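Local structure of 5'-deoxynucleotidase (Archaeoglobus fulgidus, 1YNB) at residues H74-A79 against E101-W106; S26-L31 against L35-A40. The protein probably removes the 5'-phosphate from 2'-deoxyribonucleoside monophosphates by metal-dependent hydrolysis, as a homodimeric enzyme of the HD-domain family. All blocks are in the same frame, centred on the assembly; numbering follows the deposited sequence.

Contact 1: H74-A79 against E101-W106; sequences HDLHEA and EEQLSW
The side-chain amide of Gln-103, in the last turn of helix 96-103, reaches across to the backbone of Leu-76, in the turn that begins with Asp-75 of the His-Asp pair of the HD fold. His-74 and Asp-75 match the HD-type pattern H...HD...D and, with His-42 and Asp-124, converge on what is probably the metal site, although no metal is bound to them here. The turn is of type I and runs to Glu-78, with Glu-78 N bonded to Asp-75 O.

Among the polar contacts, the one hydrogen bond between the segments runs from Gln-103 NE2 to Leu-76 O, at 2.8 Å and nearly straight (167°). The acceptor lies in the amide plane of Gln-103, but the donor stands well above the carbonyl plane of Leu-76. From the opposite face of that plane comes Ala-79 N, at 3.1 Å from Leu-76 O, so a side-chain and a backbone donor grip the same oxygen. A second hydrogen bond of NE2, to Glu-16 OE2, ties the amide to helix 8-18. Glutamine suits this place because its chain, with CG anti to the backbone N (chi1 -173°) and extended beyond, spans the gap and ends in a neutral two-hydrogen donor. With an alanine at Gln-103, Leu-76 O would probably lose its side-chain donor, keeping Ala-79 N, and Glu-16 OE2 would lose this mate.

Carbon atoms close round the same amide. Leu-76 crosses the Gln-103 chain at about a right angle, its CB lying 3.5 Å from Gln-103 OE1, while its side chain also packs on Phe-13 and on Phe-44 of the second subunit. The small Ala-79 lets its methyl come close, CB lying 3.6 Å from Gln-103 NE2.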
ATOM      1  N   HIS A  74       0.357 -16.373  13.110  1.00 31.57           N
ATOM      2  CA  HIS A  74       1.423 -17.307  12.789  1.00 33.87           C
ATOM      3  C   HIS A  74       2.851 -16.909  13.158  1.00 34.20           C
ATOM      4  O   HIS A  74       3.564 -17.679  13.791  1.00 34.84           O
ATOM      5  CB  HIS A  74       1.338 -17.677  11.307  1.00 36.15           C
ATOM      6  CG  HIS A  74       2.138 -18.887  10.941  1.00 38.98           C
ATOM      7  ND1 HIS A  74       2.710 -19.055   9.696  1.00 38.98           N
ATOM      8  CD2 HIS A  74       2.436 -20.003  11.648  1.00 39.09           C
ATOM      9  CE1 HIS A  74       3.327 -20.224   9.654  1.00 41.21           C
ATOM     10  NE2 HIS A  74       3.176 -20.817  10.826  1.00 39.65           N
ATOM     11  N   ASP A  75       3.300 -15.717  12.796  1.00 33.99           N
ATOM     12  CA  ASP A  75       4.677 -15.376  13.164  1.00 34.87           C
ATOM     13  C   ASP A  75       4.700 -14.354  14.254  1.00 33.99           C
ATOM     14  O   ASP A  75       5.710 -13.715  14.469  1.00 34.77           O
ATOM     15  CB  ASP A  75       5.435 -14.808  11.958  1.00 35.58           C
ATOM     16  CG  ASP A  75       5.294 -15.662  10.747  1.00 36.67           C
ATOM     17  OD1 ASP A  75       5.405 -16.906  10.888  1.00 37.90           O
ATOM     18  OD2 ASP A  75       5.070 -15.092   9.657  1.00 36.32           O
ATOM     19  N   LEU A  76       3.595 -14.209  14.974  1.00 32.92           N
ATOM     20  CA  LEU A  76       3.538 -13.171  15.962  1.00 32.54           C
ATOM     21  C   LEU A  76       4.728 -13.100  16.889  1.00 32.24           C
ATOM     22  O   LEU A  76       5.204 -12.009  17.223  1.00 33.40           O
ATOM     23  CB  LEU A  76       2.233 -13.283  16.748  1.00 32.96           C
ATOM     24  CG  LEU A  76       1.549 -11.921  16.842  1.00 34.41           C
ATOM     25  CD1 LEU A  76       1.425 -11.299  15.441  1.00 33.59           C
ATOM     26  CD2 LEU A  76       0.165 -12.076  17.478  1.00 35.67           C
ATOM     27  N   HIS A  77       5.227 -14.249  17.306  1.00 30.84           N
ATOM     28  CA  HIS A  77       6.369 -14.250  18.214  1.00 32.27           C
ATOM     29  C   HIS A  77       7.606 -13.606  17.578  1.00 29.87           C
ATOM     30  O   HIS A  77       8.502 -13.190  18.291  1.00 30.95           O
ATOM     31  CB  HIS A  77       6.690 -15.683  18.650  1.00 33.74           C
ATOM     32  CG  HIS A  77       7.052 -16.573  17.511  1.00 34.95           C
ATOM     33  ND1 HIS A  77       8.356 -16.754  17.099  1.00 37.63           N
ATOM     34  CD2 HIS A  77       6.279 -17.221  16.611  1.00 35.01           C
ATOM     35  CE1 HIS A  77       8.368 -17.468  15.987  1.00 35.25           C
ATOM     36  NE2 HIS A  77       7.121 -17.760  15.667  1.00 36.44           N
ATOM     37  N   GLU A  78       7.657 -13.521  16.250  1.00 28.58           N
ATOM     38  CA  GLU A  78       8.832 -12.913  15.596  1.00 29.47           C
ATOM     39  C   GLU A  78       9.018 -11.433  15.989  1.00 29.43           C
ATOM     40  O   GLU A  78      10.074 -10.812  15.717  1.00 29.78           O
ATOM     41  CB  GLU A  78       8.733 -13.071  14.076  1.00 29.62           C
ATOM     42  CG  GLU A  78       8.855 -14.535  13.625  1.00 31.38           C
ATOM     43  CD  GLU A  78       8.845 -14.708  12.115  1.00 32.06           C
ATOM     44  OE1 GLU A  78       8.519 -13.742  11.389  1.00 31.49           O
ATOM     45  OE2 GLU A  78       9.147 -15.829  11.641  1.00 32.65           O
ATOM     46  N   ALA A  79       8.000 -10.873  16.638  1.00 29.44           N
ATOM     47  CA  ALA A  79       8.071  -9.491  17.109  1.00 30.54           C
ATOM     48  C   ALA A  79       9.216  -9.431  18.103  1.00 31.75           C
ATOM     49  O   ALA A  79       9.865  -8.396  18.257  1.00 31.26           O
ATOM     50  CB  ALA A  79       6.779  -9.096  17.805  1.00 30.01           C
ATOM     51  N   GLU A 101       4.189 -17.839  24.428  1.00 45.80           N
ATOM     52  CA  GLU A 101       3.607 -17.948  25.759  1.00 47.37           C
ATOM     53  C   GLU A 101       3.519 -16.572  26.408  1.00 45.90           C
ATOM     54  O   GLU A 101       2.425 -16.059  26.692  1.00 45.24           O
ATOM     55  CB  GLU A 101       4.473 -18.865  26.633  1.00 49.17           C
ATOM     56  CG  GLU A 101       3.680 -19.587  27.696  1.00 52.93           C
ATOM     57  CD  GLU A 101       2.673 -20.534  27.075  1.00 55.62           C
ATOM     58  OE1 GLU A 101       3.114 -21.580  26.527  1.00 55.75           O
ATOM     59  OE2 GLU A 101       1.449 -20.221  27.116  1.00 56.66           O
ATOM     60  N   GLU A 102       4.694 -15.990  26.631  1.00 44.78           N
ATOM     61  CA  GLU A 102       4.822 -14.684  27.254  1.00 43.55           C
ATOM     62  C   GLU A 102       4.121 -13.600  26.447  1.00 42.44           C
ATOM     63  O   GLU A 102       3.478 -12.714  27.010  1.00 41.78           O
ATOM     64  CB  GLU A 102       6.298 -14.341  27.421  1.00 44.63           C
ATOM     65  CG  GLU A 102       7.137 -15.514  27.854  1.00 46.23           C
ATOM     66  CD  GLU A 102       8.459 -15.091  28.445  1.00 47.06           C
ATOM     67  OE1 GLU A 102       9.037 -14.089  27.965  1.00 47.59           O
ATOM     68  OE2 GLU A 102       8.927 -15.766  29.390  1.00 48.77           O
ATOM     69  N   GLN A 103       4.230 -13.675  25.125  1.00 40.49           N
ATOM     70  CA  GLN A 103       3.593 -12.681  24.285  1.00 39.36           C
ATOM     71  C   GLN A 103       2.076 -12.680  24.451  1.00 39.83           C
ATOM     72  O   GLN A 103       1.455 -11.615  24.495  1.00 39.75           O
ATOM     73  CB  GLN A 103       3.961 -12.923  22.827  1.00 39.07           C
ATOM     74  CG  GLN A 103       3.499 -11.853  21.878  1.00 37.14           C
ATOM     75  CD  GLN A 103       3.908 -12.174  20.447  1.00 38.16           C
ATOM     76  OE1 GLN A 103       3.602 -13.260  19.930  1.00 35.73           O
ATOM     77  NE2 GLN A 103       4.606 -11.235  19.799  1.00 35.64           N
ATOM     78  N   LEU A 104       1.472 -13.860  24.582  1.00 40.24           N
ATOM     79  CA  LEU A 104       0.012 -13.934  24.718  1.00 40.56           C
ATOM     80  C   LEU A 104      -0.509 -14.072  26.144  1.00 42.66           C
ATOM     81  O   LEU A 104      -1.676 -14.425  26.350  1.00 43.25           O
ATOM     82  CB  LEU A 104      -0.534 -15.081  23.870  1.00 38.50           C
ATOM     83  CG  LEU A 104      -0.294 -14.893  22.368  1.00 39.04           C
ATOM     84  CD1 LEU A 104      -0.720 -16.128  21.635  1.00 37.50           C
ATOM     85  CD2 LEU A 104      -1.063 -13.677  21.861  1.00 38.30           C
ATOM     86  N   SER A 105       0.338 -13.770  27.123  1.00 44.53           N
ATOM     87  CA  SER A 105      -0.057 -13.870  28.535  1.00 45.67           C
ATOM     88  C   SER A 105      -1.341 -13.103  28.857  1.00 46.82           C
ATOM     89  O   SER A 105      -2.074 -13.459  29.781  1.00 47.86           O
ATOM     90  CB  SER A 105       1.072 -13.362  29.436  1.00 45.88           C
ATOM     91  OG  SER A 105       1.326 -11.980  29.228  1.00 45.84           O
ATOM     92  N   TRP A 106      -1.625 -12.058  28.092  1.00 46.81           N
ATOM     93  CA  TRP A 106      -2.824 -11.270  28.332  1.00 47.54           C
ATOM     94  C   TRP A 106      -4.106 -12.047  28.021  1.00 48.63           C
ATOM     95  O   TRP A 106      -5.187 -11.671  28.472  1.00 48.71           O
ATOM     96  CB  TRP A 106      -2.802  -9.982  27.495  1.00 46.25           C
ATOM     97  CG  TRP A 106      -2.807 -10.228  26.025  1.00 45.02           C
ATOM     98  CD1 TRP A 106      -1.723 -10.434  25.226  1.00 44.16           C
ATOM     99  CD2 TRP A 106      -3.963 -10.383  25.183  1.00 44.60           C
ATOM    100  NE1 TRP A 106      -2.128 -10.710  23.937  1.00 43.23           N
ATOM    101  CE2 TRP A 106      -3.495 -10.687  23.884  1.00 43.61           C
ATOM    102  CE3 TRP A 106      -5.348 -10.298  25.406  1.00 44.20           C
ATOM    103  CZ2 TRP A 106      -4.362 -10.912  22.807  1.00 43.46           C
ATOM    104  CZ3 TRP A 106      -6.214 -10.523  24.329  1.00 43.68           C
ATOM    105  CH2 TRP A 106      -5.713 -10.827  23.046  1.00 44.71           C
TER

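Contact 2: S26-L31 against L35-A40; sequences SGWLKL and LPESVA
Glu-37 OE1 is held by two groups: the indole of Trp-28 donates to it from NE1 at 2.7 Å, and Arg-25 NE forms a salt bridge with it. The indole bond is nearly straight (168°), with the oxygen at the ring edge, close to its plane, and it uses the anti lone pair of OE1, away from OE2. Ring and carboxylate planes are turned 59° against each other. Glu-37 gets there by a bent path: CG sits between the backbone N and the carbonyl carbon (chi1 43°) and the chain turns again at chi2, which also brings CG to 3.5 Å from Trp-28 NE1. Tryptophan suits the place because it joins a large apolar surface to a single N-H that can satisfy a buried carboxylate oxygen. The other oxygen, OE2, makes a salt bridge to Lys-21 of the second subunit.

Next to the polar pair, Pro-36 packs against two side chains. Its CB rests 3.8 Å from Trp-28 CB, and its CG meets Leu-29 CD2 at the same separation, the leucine and proline crossing at about a right angle. The rigid pyrrolidine ring presents one carbon to each neighbour, so that a single residue touches both.

The contact folds the loop between helix 8-18 and helix 39-56 back on itself, just before Ser-38 N-caps the latter. Helix 117-135 lies against it, with Leu-128 and Gln-131 touching Trp-28 and Tyr-135 meeting the indole edge-to-face.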
ATOM      1  N   SER A  26      13.453 -11.088   6.456  1.00 18.18           N
ATOM      2  CA  SER A  26      14.916 -11.106   6.293  1.00 19.41           C
ATOM      3  C   SER A  26      15.595 -11.818   5.166  1.00 18.62           C
ATOM      4  O   SER A  26      16.722 -11.406   4.792  1.00 19.42           O
ATOM      5  CB  SER A  26      15.571 -11.575   7.606  1.00 18.90           C
ATOM      6  OG  SER A  26      15.203 -12.930   7.855  1.00 25.19           O
ATOM      7  N   GLY A  27      14.976 -12.881   4.669  1.00 18.20           N
ATOM      8  CA  GLY A  27      15.530 -13.680   3.582  1.00 19.04           C
ATOM      9  C   GLY A  27      15.802 -12.870   2.340  1.00 20.74           C
ATOM     10  O   GLY A  27      16.731 -13.175   1.564  1.00 20.51           O
ATOM     11  N   TRP A  28      15.001 -11.821   2.129  1.00 17.93           N
ATOM     12  CA  TRP A  28      15.203 -10.973   0.962  1.00 17.09           C
ATOM     13  C   TRP A  28      16.401 -10.033   0.995  1.00 16.53           C
ATOM     14  O   TRP A  28      16.880  -9.631  -0.064  1.00 18.30           O
ATOM     15  CB  TRP A  28      14.015 -10.077   0.720  1.00 13.86           C
ATOM     16  CG  TRP A  28      12.678 -10.812   0.682  1.00 14.77           C
ATOM     17  CD1 TRP A  28      11.649 -10.644   1.562  1.00 13.61           C
ATOM     18  CD2 TRP A  28      12.259 -11.795  -0.269  1.00 15.41           C
ATOM     19  NE1 TRP A  28      10.592 -11.477   1.217  1.00 14.37           N
ATOM     20  CE2 TRP A  28      10.944 -12.196   0.093  1.00 14.39           C
ATOM     21  CE3 TRP A  28      12.860 -12.394  -1.393  1.00 13.88           C
ATOM     22  CZ2 TRP A  28      10.239 -13.152  -0.623  1.00 15.16           C
ATOM     23  CZ3 TRP A  28      12.160 -13.357  -2.108  1.00 14.11           C
ATOM     24  CH2 TRP A  28      10.851 -13.728  -1.720  1.00 15.31           C
ATOM     25  N   LEU A  29      16.833  -9.644   2.184  1.00 18.43           N
ATOM     26  CA  LEU A  29      17.917  -8.693   2.320  1.00 17.39           C
ATOM     27  C   LEU A  29      19.209  -9.127   1.643  1.00 19.25           C
ATOM     28  O   LEU A  29      19.888  -8.287   1.064  1.00 16.44           O
ATOM     29  CB  LEU A  29      18.204  -8.419   3.790  1.00 19.63           C
ATOM     30  CG  LEU A  29      16.998  -7.836   4.558  1.00 19.53           C
ATOM     31  CD1 LEU A  29      17.274  -7.947   6.050  1.00 19.97           C
ATOM     32  CD2 LEU A  29      16.751  -6.408   4.127  1.00 22.51           C
ATOM     33  N   LYS A  30      19.547 -10.415   1.736  1.00 19.74           N
ATOM     34  CA  LYS A  30      20.789 -10.873   1.114  1.00 21.63           C
ATOM     35  C   LYS A  30      20.723 -10.845  -0.404  1.00 22.87           C
ATOM     36  O   LYS A  30      21.781 -10.892  -1.079  1.00 23.95           O
ATOM     37  CB  LYS A  30      21.178 -12.264   1.626  1.00 25.34           C
ATOM     38  CG  LYS A  30      20.253 -13.359   1.234  1.00 28.01           C
ATOM     39  CD  LYS A  30      20.682 -14.649   1.941  1.00 31.85           C
ATOM     40  CE  LYS A  30      19.729 -15.797   1.633  1.00 34.77           C
ATOM     41  NZ  LYS A  30      18.291 -15.487   2.020  1.00 35.26           N
ATOM     42  N   LEU A  31      19.517 -10.755  -0.967  1.00 19.76           N
ATOM     43  CA  LEU A  31      19.377 -10.662  -2.412  1.00 21.24           C
ATOM     44  C   LEU A  31      19.547  -9.223  -2.869  1.00 20.94           C
ATOM     45  O   LEU A  31      19.446  -8.947  -4.067  1.00 21.65           O
ATOM     46  CB  LEU A  31      18.012 -11.144  -2.875  1.00 22.97           C
ATOM     47  CG  LEU A  31      17.820 -12.632  -3.114  1.00 25.14           C
ATOM     48  CD1 LEU A  31      18.134 -13.367  -1.844  1.00 28.58           C
ATOM     49  CD2 LEU A  31      16.377 -12.913  -3.580  1.00 27.55           C
ATOM     50  N   LEU A  35      14.167  -2.447   0.564  1.00 22.46           N
ATOM     51  CA  LEU A  35      13.066  -2.167   1.509  1.00 23.89           C
ATOM     52  C   LEU A  35      12.142  -3.297   1.204  1.00 20.76           C
ATOM     53  O   LEU A  35      11.182  -3.139   0.444  1.00 22.33           O
ATOM     54  CB  LEU A  35      12.374  -0.864   1.142  1.00 26.22           C
ATOM     55  CG  LEU A  35      13.278   0.338   1.385  1.00 29.77           C
ATOM     56  CD1 LEU A  35      12.681   1.591   0.714  1.00 32.60           C
ATOM     57  CD2 LEU A  35      13.407   0.538   2.873  1.00 31.02           C
ATOM     58  N   PRO A  36      12.444  -4.475   1.742  1.00 18.63           N
ATOM     59  CA  PRO A  36      11.576  -5.605   1.451  1.00 15.54           C
ATOM     60  C   PRO A  36      10.268  -5.554   2.251  1.00 12.22           C
ATOM     61  O   PRO A  36      10.134  -4.776   3.166  1.00 12.95           O
ATOM     62  CB  PRO A  36      12.423  -6.791   1.878  1.00 15.30           C
ATOM     63  CG  PRO A  36      13.103  -6.260   3.061  1.00 16.29           C
ATOM     64  CD  PRO A  36      13.538  -4.862   2.652  1.00 17.79           C
ATOM     65  N   GLU A  37       9.348  -6.454   1.916  1.00 15.10           N
ATOM     66  CA  GLU A  37       8.085  -6.546   2.669  1.00 12.94           C
ATOM     67  C   GLU A  37       8.413  -6.750   4.163  1.00 14.69           C
ATOM     68  O   GLU A  37       9.482  -7.282   4.530  1.00 14.84           O
ATOM     69  CB  GLU A  37       7.288  -7.756   2.156  1.00 14.02           C
ATOM     70  CG  GLU A  37       8.143  -9.011   1.938  1.00 13.00           C
ATOM     71  CD  GLU A  37       7.420 -10.313   2.327  1.00 16.02           C
ATOM     72  OE1 GLU A  37       8.097 -11.363   2.364  1.00 15.92           O
ATOM     73  OE2 GLU A  37       6.178 -10.262   2.560  1.00 15.12           O
ATOM     74  N   SER A  38       7.485  -6.363   5.036  1.00 11.60           N
ATOM     75  CA  SER A  38       7.655  -6.522   6.481  1.00 13.36           C
ATOM     76  C   SER A  38       6.943  -7.851   6.845  1.00 14.75           C
ATOM     77  O   SER A  38       6.176  -8.406   6.037  1.00 15.41           O
ATOM     78  CB  SER A  38       6.993  -5.355   7.254  1.00 14.96           C
ATOM     79  OG  SER A  38       5.589  -5.346   7.031  1.00 16.08           O
ATOM     80  N   VAL A  39       7.216  -8.356   8.033  1.00 15.45           N
ATOM     81  CA  VAL A  39       6.546  -9.595   8.472  1.00 16.74           C
ATOM     82  C   VAL A  39       5.015  -9.338   8.477  1.00 16.07           C
ATOM     83  O   VAL A  39       4.231 -10.173   8.030  1.00 16.84           O
ATOM     84  CB  VAL A  39       7.046  -9.983   9.857  1.00 17.88           C
ATOM     85  CG1 VAL A  39       6.201 -11.188  10.406  1.00 19.14           C
ATOM     86  CG2 VAL A  39       8.512 -10.404   9.748  1.00 20.20           C
ATOM     87  N   ALA A  40       4.609  -8.179   8.984  1.00 17.18           N
ATOM     88  CA  ALA A  40       3.192  -7.755   8.925  1.00 15.28           C
ATOM     89  C   ALA A  40       2.575  -7.896   7.513  1.00 17.88           C
ATOM     90  O   ALA A  40       1.444  -8.406   7.362  1.00 15.41           O
ATOM     91  CB  ALA A  40       3.072  -6.268   9.399  1.00 15.86           C
TER

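Both contacts lie in the HD domain and both reach the second subunit, but they differ in depth. Contact 1 is buried and joins segments 22 residues apart, on helices 78-81 and 96-103, whereas contact 2 is a local, partly buried fold-back of a loop whose Leu-29 side is exposed. Their chemistry follows: a neutral amide meets a backbone carbonyl in the first, and a carboxylate oxygen takes an indole N-H beside the apolar packing of Pro-36 in the second. They meet at the start of helix 39-56, where Val-39 CG1 packs 3.6 Å from Glu-78 OE1 and also touches Asp-75 CB, close to the probable metal site.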